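Local coordinates for putative sortase (Streptococcus pneumoniae, PDB 2W1K), which is a class C sortase, probably a cysteine transpeptidase that takes part in building the pilus fibre on the pneumococcal surface, at residues A30-Q33 / R34-S37. Residues are numbered along the deposited sequence; the frame is centred on the assembly and turned at random.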
ATOM      1  N   ALA A  30      -1.362   3.600 -16.628  1.00 23.47           N
ATOM      2  CA  ALA A  30      -1.215   4.977 -17.112  1.00 23.88           C
ATOM      3  C   ALA A  30      -0.562   5.809 -16.080  1.00 25.60           C
ATOM      4  O   ALA A  30       0.363   6.617 -16.356  1.00 26.45           O
ATOM      5  CB  ALA A  30      -2.584   5.645 -17.448  1.00 23.94           C
ATOM      6  N   TYR A  31      -1.043   5.674 -14.852  1.00 27.58           N
ATOM      7  CA  TYR A  31      -0.409   6.445 -13.826  1.00 26.12           C
ATOM      8  C   TYR A  31       1.081   6.050 -13.681  1.00 28.09           C
ATOM      9  O   TYR A  31       1.967   6.932 -13.496  1.00 25.44           O
ATOM     10  CB  TYR A  31      -1.102   6.140 -12.523  1.00 27.61           C
ATOM     11  CG  TYR A  31      -0.467   6.842 -11.285  1.00 28.63           C
ATOM     12  CD1 TYR A  31       0.551   6.214 -10.557  1.00 25.99           C
ATOM     13  CD2 TYR A  31      -0.979   8.070 -10.804  1.00 24.62           C
ATOM     14  CE1 TYR A  31       1.081   6.810  -9.431  1.00 26.69           C
ATOM     15  CE2 TYR A  31      -0.430   8.697  -9.666  1.00 25.95           C
ATOM     16  CZ  TYR A  31       0.591   8.060  -8.976  1.00 23.34           C
ATOM     17  OH  TYR A  31       1.189   8.598  -7.806  1.00 27.54           O
ATOM     18  N   ASN A  32       1.383   4.725 -13.697  1.00 28.00           N
ATOM     19  CA  ASN A  32       2.793   4.359 -13.531  1.00 28.35           C
ATOM     20  C   ASN A  32       3.654   4.945 -14.682  1.00 28.19           C
ATOM     21  O   ASN A  32       4.787   5.300 -14.452  1.00 27.54           O
ATOM     22  CB  ASN A  32       2.980   2.816 -13.349  1.00 27.78           C
ATOM     23  CG  ASN A  32       2.549   2.342 -11.957  1.00 27.17           C
ATOM     24  OD1 ASN A  32       2.090   3.158 -11.166  1.00 25.29           O
ATOM     25  ND2 ASN A  32       2.725   1.024 -11.625  1.00 20.99           N
ATOM     26  N   GLN A  33       3.086   5.050 -15.901  1.00 28.43           N
ATOM     27  CA  GLN A  33       3.792   5.455 -17.101  1.00 29.97           C
ATOM     28  C   GLN A  33       4.125   6.909 -16.971  1.00 31.44           C
ATOM     29  O   GLN A  33       5.220   7.275 -17.351  1.00 30.19           O
ATOM     30  CB  GLN A  33       2.987   5.259 -18.406  1.00 30.72           C
ATOM     31  CG  GLN A  33       2.640   3.741 -18.763  1.00 38.40           C
ATOM     32  CD  GLN A  33       3.757   2.902 -19.499  1.00 44.14           C
ATOM     33  OE1 GLN A  33       4.416   1.988 -18.864  1.00 42.40           O
ATOM     34  NE2 GLN A  33       3.985   3.207 -20.839  1.00 43.97           N
ATOM     35  N   ARG A  34       3.238   7.739 -16.376  1.00 31.07           N
ATOM     36  CA  ARG A  34       3.558   9.181 -16.237  1.00 32.83           C
ATOM     37  C   ARG A  34       4.629   9.535 -15.242  1.00 35.09           C
ATOM     38  O   ARG A  34       5.160  10.675 -15.291  1.00 35.72           O
ATOM     39  CB  ARG A  34       2.346  10.027 -15.846  1.00 32.21           C
ATOM     40  CG  ARG A  34       1.150   9.824 -16.673  1.00 32.53           C
ATOM     41  CD  ARG A  34       0.012  10.766 -16.398  1.00 28.09           C
ATOM     42  NE  ARG A  34      -0.618  10.682 -15.064  1.00 30.39           N
ATOM     43  CZ  ARG A  34      -1.646   9.891 -14.787  1.00 27.63           C
ATOM     44  NH1 ARG A  34      -2.113   9.074 -15.745  1.00 26.49           N
ATOM     45  NH2 ARG A  34      -2.207   9.926 -13.600  1.00 30.72           N
ATOM     46  N   LEU A  35       4.942   8.641 -14.293  1.00 35.88           N
ATOM     47  CA  LEU A  35       6.016   8.927 -13.321  1.00 37.39           C
ATOM     48  C   LEU A  35       7.434   9.179 -13.860  1.00 41.01           C
ATOM     49  O   LEU A  35       8.226   9.903 -13.207  1.00 39.90           O
ATOM     50  CB  LEU A  35       6.175   7.744 -12.381  1.00 37.00           C
ATOM     51  CG  LEU A  35       4.990   7.406 -11.502  1.00 33.97           C
ATOM     52  CD1 LEU A  35       5.368   6.121 -10.728  1.00 30.81           C
ATOM     53  CD2 LEU A  35       4.690   8.599 -10.588  1.00 33.03           C
ATOM     54  N   ALA A  36       7.835   8.571 -14.976  1.00 44.70           N
ATOM     55  CA  ALA A  36       9.151   9.075 -15.563  1.00 51.67           C
ATOM     56  C   ALA A  36       9.233  10.668 -15.478  1.00 54.69           C
ATOM     57  O   ALA A  36      10.102  11.251 -14.748  1.00 56.43           O
ATOM     58  CB  ALA A  36       9.450   8.532 -17.044  1.00 50.39           C
ATOM     59  N   SER A  37       8.308  11.342 -16.177  1.00 57.65           N
ATOM     60  CA  SER A  37       7.955  12.798 -15.971  1.00 60.54           C
ATOM     61  C   SER A  37       7.999  13.494 -14.549  1.00 62.35           C
ATOM     62  O   SER A  37       8.634  14.560 -14.431  1.00 63.03           O
ATOM     63  CB  SER A  37       6.600  13.106 -16.639  1.00 60.29           C
ATOM     64  OG  SER A  37       6.378  12.258 -17.757  1.00 58.93           O
TER
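With chi1 at 176°, Tyr31 sets its CG anti to the backbone N and drops its ring away from the helix axis, while Arg34, bent at chi3 (-65°), folds its guanidinium back along the last turn to meet it. NH2 of Arg34 comes within 3.6 Å of Tyr31 CD2, and the guanidinium plane stands 85° from the ring. Tyr31 CA lies over one guanidinium face, offset toward its rim, and NH1 passes 3.9 Å from Ala30 CB, a methyl small enough to let the long chain lie close to the backbone. Leu35 CD2 lies oblique to the ring, 4.2 Å from Tyr31 CE1; its CB and CG rest against Asn32 O, and leucine's apolar bulk also touches Pro98.

Arg34 N gives its straighter bond to Ala30 O, at 3.1 Å, and a weak second one to Tyr31 O, while Leu35 N bonds weakly to Asn32 O.

Tyrosine joins a packing ring, which meets that of Tyr54 with planes nearly parallel, to a hydroxyl reaching Asp95 and Gly96. Arginine is long enough to fold back and still bond Tyr54 O through NH2. Asn32 OD1 accepts from Leu99 N. Helix 18-34, packed beside the sortase beta-barrel, is thus fastened both to the loop between strands 91-93 and 106-111 and to the connection that carries Tyr54 toward strand 65-69.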